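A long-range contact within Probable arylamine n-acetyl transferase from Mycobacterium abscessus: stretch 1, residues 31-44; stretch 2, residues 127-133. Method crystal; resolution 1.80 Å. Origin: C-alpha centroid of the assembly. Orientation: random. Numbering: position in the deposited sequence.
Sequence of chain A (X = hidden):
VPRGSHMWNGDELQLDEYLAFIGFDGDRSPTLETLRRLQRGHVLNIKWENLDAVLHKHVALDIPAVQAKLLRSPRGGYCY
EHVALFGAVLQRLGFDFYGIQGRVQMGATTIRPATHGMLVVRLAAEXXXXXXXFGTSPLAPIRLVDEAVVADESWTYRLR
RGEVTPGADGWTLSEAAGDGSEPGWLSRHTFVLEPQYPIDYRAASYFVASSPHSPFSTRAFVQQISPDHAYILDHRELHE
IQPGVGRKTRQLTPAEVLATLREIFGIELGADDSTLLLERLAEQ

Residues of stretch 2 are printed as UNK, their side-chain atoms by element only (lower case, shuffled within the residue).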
# COMPACT_ATOMS: atom_id res chain seq x y z
N THR A 31 20.13 -3.34 -7.16
CA THR A 31 20.11 -4.81 -7.21
C THR A 31 18.93 -5.40 -6.41
O THR A 31 18.27 -4.68 -5.66
CB THR A 31 21.42 -5.35 -6.63
OG1 THR A 31 21.55 -4.83 -5.30
CG2 THR A 31 22.65 -4.97 -7.47
N LEU A 32 18.70 -6.73 -6.54
CA LEU A 32 17.64 -7.44 -5.84
C LEU A 32 17.81 -7.42 -4.32
O LEU A 32 16.81 -7.29 -3.60
CB LEU A 32 17.55 -8.90 -6.34
CG LEU A 32 16.50 -9.80 -5.67
CD1 LEU A 32 15.08 -9.31 -5.93
CD2 LEU A 32 16.69 -11.24 -6.05
N GLU A 33 19.06 -7.56 -3.82
CA GLU A 33 19.23 -7.54 -2.36
C GLU A 33 18.86 -6.16 -1.80
O GLU A 33 18.23 -6.09 -0.75
CB GLU A 33 20.64 -8.00 -1.94
CG GLU A 33 20.63 -9.25 -1.06
CD GLU A 33 19.55 -10.29 -1.33
OE1 GLU A 33 19.38 -10.70 -2.50
OE2 GLU A 33 18.85 -10.67 -0.36
N THR A 34 19.17 -5.09 -2.53
CA THR A 34 18.82 -3.73 -2.13
C THR A 34 17.28 -3.57 -2.17
O THR A 34 16.70 -3.09 -1.20
CB THR A 34 19.53 -2.70 -3.00
OG1 THR A 34 20.94 -2.84 -2.75
CG2 THR A 34 19.11 -1.25 -2.69
N LEU A 35 16.64 -4.02 -3.26
CA LEU A 35 15.18 -3.95 -3.43
C LEU A 35 14.47 -4.68 -2.30
O LEU A 35 13.47 -4.18 -1.79
CB LEU A 35 14.78 -4.54 -4.80
CG LEU A 35 13.30 -4.44 -5.19
CD1 LEU A 35 12.87 -2.99 -5.36
CD2 LEU A 35 13.01 -5.24 -6.46
N ARG A 36 14.98 -5.86 -1.91
CA ARG A 36 14.41 -6.64 -0.81
C ARG A 36 14.44 -5.85 0.48
O ARG A 36 13.43 -5.79 1.18
CB ARG A 36 15.14 -8.00 -0.63
CG ARG A 36 14.63 -9.05 -1.61
CD ARG A 36 15.46 -10.32 -1.62
NE ARG A 36 15.08 -11.14 -2.78
CZ ARG A 36 15.06 -12.47 -2.81
NH1 ARG A 36 15.43 -13.17 -1.74
NH2 ARG A 36 14.67 -13.11 -3.90
N ARG A 37 15.58 -5.21 0.78
CA ARG A 37 15.72 -4.43 2.01
C ARG A 37 14.84 -3.17 1.96
O ARG A 37 14.29 -2.79 2.99
CB ARG A 37 17.18 -4.06 2.29
CG ARG A 37 18.05 -5.30 2.59
CD ARG A 37 19.34 -5.01 3.36
NE ARG A 37 20.13 -3.89 2.84
CZ ARG A 37 20.84 -3.90 1.71
NH1 ARG A 37 20.85 -4.98 0.93
NH2 ARG A 37 21.53 -2.83 1.34
N LEU A 38 14.67 -2.57 0.76
CA LEU A 38 13.85 -1.37 0.56
C LEU A 38 12.39 -1.67 0.80
O LEU A 38 11.73 -0.98 1.57
CB LEU A 38 14.02 -0.80 -0.86
CG LEU A 38 15.31 -0.05 -1.19
CD1 LEU A 38 15.34 0.29 -2.65
CD2 LEU A 38 15.43 1.24 -0.39
N GLN A 39 11.88 -2.73 0.17
CA GLN A 39 10.48 -3.10 0.35
C GLN A 39 10.18 -3.51 1.80
O GLN A 39 9.19 -3.03 2.36
CB GLN A 39 10.08 -4.21 -0.62
CG GLN A 39 8.61 -4.58 -0.46
CD GLN A 39 7.94 -5.17 -1.67
OE1 GLN A 39 8.43 -5.09 -2.79
NE2 GLN A 39 6.70 -5.59 -1.49
N ARG A 40 11.01 -4.37 2.42
CA ARG A 40 10.75 -4.80 3.79
C ARG A 40 10.68 -3.60 4.75
O ARG A 40 9.74 -3.50 5.52
CB ARG A 40 11.81 -5.82 4.27
CG ARG A 40 11.37 -6.55 5.54
CD ARG A 40 12.38 -7.58 5.99
NE ARG A 40 12.13 -8.06 7.35
CZ ARG A 40 11.59 -9.24 7.66
NH1 ARG A 40 11.20 -10.07 6.70
NH2 ARG A 40 11.45 -9.60 8.93
N GLY A 41 11.65 -2.69 4.66
CA GLY A 41 11.70 -1.50 5.50
C GLY A 41 10.53 -0.56 5.26
O GLY A 41 9.97 -0.01 6.22
N HIS A 42 10.15 -0.36 3.99
CA HIS A 42 9.04 0.54 3.61
C HIS A 42 7.73 0.00 4.19
O HIS A 42 7.02 0.74 4.90
CB HIS A 42 8.94 0.72 2.07
CG HIS A 42 7.77 1.55 1.63
ND1 HIS A 42 7.94 2.83 1.14
CD2 HIS A 42 6.44 1.27 1.67
CE1 HIS A 42 6.72 3.29 0.91
NE2 HIS A 42 5.79 2.39 1.22
N VAL A 43 7.43 -1.27 3.92
CA VAL A 43 6.19 -1.92 4.34
C VAL A 43 6.08 -1.91 5.88
O VAL A 43 5.04 -1.55 6.40
CB VAL A 43 6.04 -3.34 3.73
CG1 VAL A 43 4.83 -4.06 4.30
CG2 VAL A 43 5.95 -3.26 2.21
N LEU A 44 7.18 -2.18 6.58
CA LEU A 44 7.17 -2.21 8.04
C LEU A 44 7.06 -0.83 8.72
O LEU A 44 6.43 -0.73 9.77
CB LEU A 44 8.42 -2.92 8.57
CG LEU A 44 8.42 -4.45 8.45
CD1 LEU A 44 9.78 -5.03 8.85
CD2 LEU A 44 7.28 -5.08 9.27
N UNK A 127 11.44 -10.01 -13.73
CA UNK A 127 10.54 -8.95 -13.30
C UNK A 127 10.08 -9.23 -11.86
O UNK A 127 9.80 -10.38 -11.52
c UNK A 127 9.80 -8.14 -15.57
c UNK A 127 9.37 -8.81 -14.27
o UNK A 127 8.33 -6.61 -16.63
c UNK A 127 8.64 -7.78 -16.45
n UNK A 127 7.99 -8.78 -17.03
N UNK A 128 10.04 -8.19 -11.04
CA UNK A 128 9.70 -8.25 -9.62
C UNK A 128 8.57 -7.31 -9.28
O UNK A 128 8.69 -6.10 -9.44
c UNK A 128 13.76 -12.01 -8.10
c UNK A 128 13.30 -10.80 -8.65
c UNK A 128 12.03 -8.91 -8.92
c UNK A 128 11.95 -11.84 -6.49
c UNK A 128 12.19 -10.10 -8.13
c UNK A 128 11.50 -10.64 -7.04
c UNK A 128 13.01 -8.95 -9.86
c UNK A 128 13.07 -12.50 -7.02
c UNK A 128 10.94 -7.89 -8.78
n UNK A 128 13.79 -10.07 -9.70
N UNK A 129 7.48 -7.88 -8.75
CA UNK A 129 6.33 -7.08 -8.34
C UNK A 129 6.60 -6.46 -6.98
O UNK A 129 6.88 -7.20 -6.02
c UNK A 129 2.68 -8.28 -7.51
c UNK A 129 3.38 -6.15 -8.69
c UNK A 129 3.79 -7.26 -7.77
c UNK A 129 5.07 -7.96 -8.29
N UNK A 130 6.51 -5.12 -6.87
CA UNK A 130 6.69 -4.45 -5.59
C UNK A 130 5.35 -3.85 -5.17
O UNK A 130 5.02 -2.70 -5.52
s UNK A 130 9.44 -4.08 -6.00
c UNK A 130 7.80 -3.40 -5.65
N UNK A 131 4.56 -4.64 -4.44
CA UNK A 131 3.24 -4.22 -3.94
C UNK A 131 3.46 -3.63 -2.56
O UNK A 131 3.29 -4.31 -1.54
o UNK A 131 -0.01 -5.95 -3.66
c UNK A 131 2.29 -5.40 -3.93
o UNK A 131 0.54 -3.82 -3.56
c UNK A 131 0.83 -5.03 -3.70
N UNK A 132 3.92 -2.39 -2.52
CA UNK A 132 4.37 -1.75 -1.27
C UNK A 132 3.29 -0.96 -0.51
O UNK A 132 3.51 -0.64 0.66
c UNK A 132 6.79 -1.61 -2.10
c UNK A 132 5.61 -0.83 -1.50
c UNK A 132 5.25 0.40 -2.36
N UNK A 133 2.19 -0.62 -1.17
CA UNK A 133 1.16 0.22 -0.57
C UNK A 133 -0.21 -0.37 -0.40
O UNK A 133 -1.18 0.38 -0.41
O HOH W 1 5.64 -7.44 -3.59

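Position 127 carries five side-chain atoms: three carbons in a row, the third bearing one oxygen and one nitrogen. The side chain is out of reach of stretch 1. That terminal amide on a two-carbon arm is glutamine, Gln127.

Position 128 has ten side-chain atoms, one carbon leading into fused five- and six-membered rings that hold eight carbons and one nitrogen. Its CA-to-CB bond points toward the helix. CD1 of Leu32 lies over the six-membered ring, 3.6 Å from its centroid and 11° off the ring normal, a CH-pi contact. CD2 of Leu35 packs 4.1 Å from CB of position 128. An indole is the side chain that fits, so this is tryptophan. Arg36, whose CA-to-CB bond points sideways, extends to bring its NH2 within 3.6 Å of Trp128 CH2; the carbon sits at the edge of the guanidinium, near its plane.

Position 129 shows four carbons, forked at the second. The CA-to-CB bond points away from the helix, the usual alternation in a strand, and the nearest approach to stretch 1 is through the backbone, with O of position 129 lying 4.2 Å from OE1 of Gln39. The forked four-carbon chain is leucine. The backbone of Leu129 is what matters here, because its carbonyl accepts a hydrogen bond from a water.

Position 130 has one carbon followed by one sulfur, and its CA-to-CB bond points toward the helix again. The sulfur lies 3.7 Å from CD1 of Leu35, while OE1 of Gln39 lies 3.4 Å from CA and 3.4 Å from CB of position 130. One carbon ending in sulfur is cysteine, Cys130.

Position 131 has two carbons, the second carrying two oxygens. Its CA-to-CB bond points away, and toward stretch 1 it offers backbone, with its O 3.6 Å from NE2 of Gln39. The short carboxylate is aspartate, and Asp131 satisfies both oxygens elsewhere in the structure.

Position 132 carries three carbons, one bearing the other two. One of the two end carbons lies 3.8 Å from CD of Gln39, and the other covers one face of the His42 ring. CG2 of Val43 packs 4.4 Å from CB of position 132, a looser apolar contact. This beta-branched pattern is valine, Val132.

Position 133 has no side-chain atoms and makes no contact with the helix; it is glycine, Gly133.

The contact runs nearly parallel, at 11° between helix and strand. Leu32, Leu35, Gln39 and His42 point their CA-to-CB bonds toward stretch 2 at helical spacing. Trp128 and Cys130 answer from alternate strand positions, and Val132, beyond the strand, completes the contact against Gln39, His42 and Val43. The large indole packs at the beginning, where CA of Leu32 and CA of Trp128 are 8.8 Å apart; CA of Val43 and CA of Val132 are 5.9 Å apart. No direct hydrogen bond crosses. Instead one water accepts from Gln39 NE2 at 3.0 Å and from Asp131 N at 3.1 Å, and donates to Leu129 O at 2.7 Å, tying a buried polar side chain to the backbone of stretch 2 beside the apolar contacts of Leu32, Leu35 and Val43.

Stretch 2, residues 127-133: QWLCDVG
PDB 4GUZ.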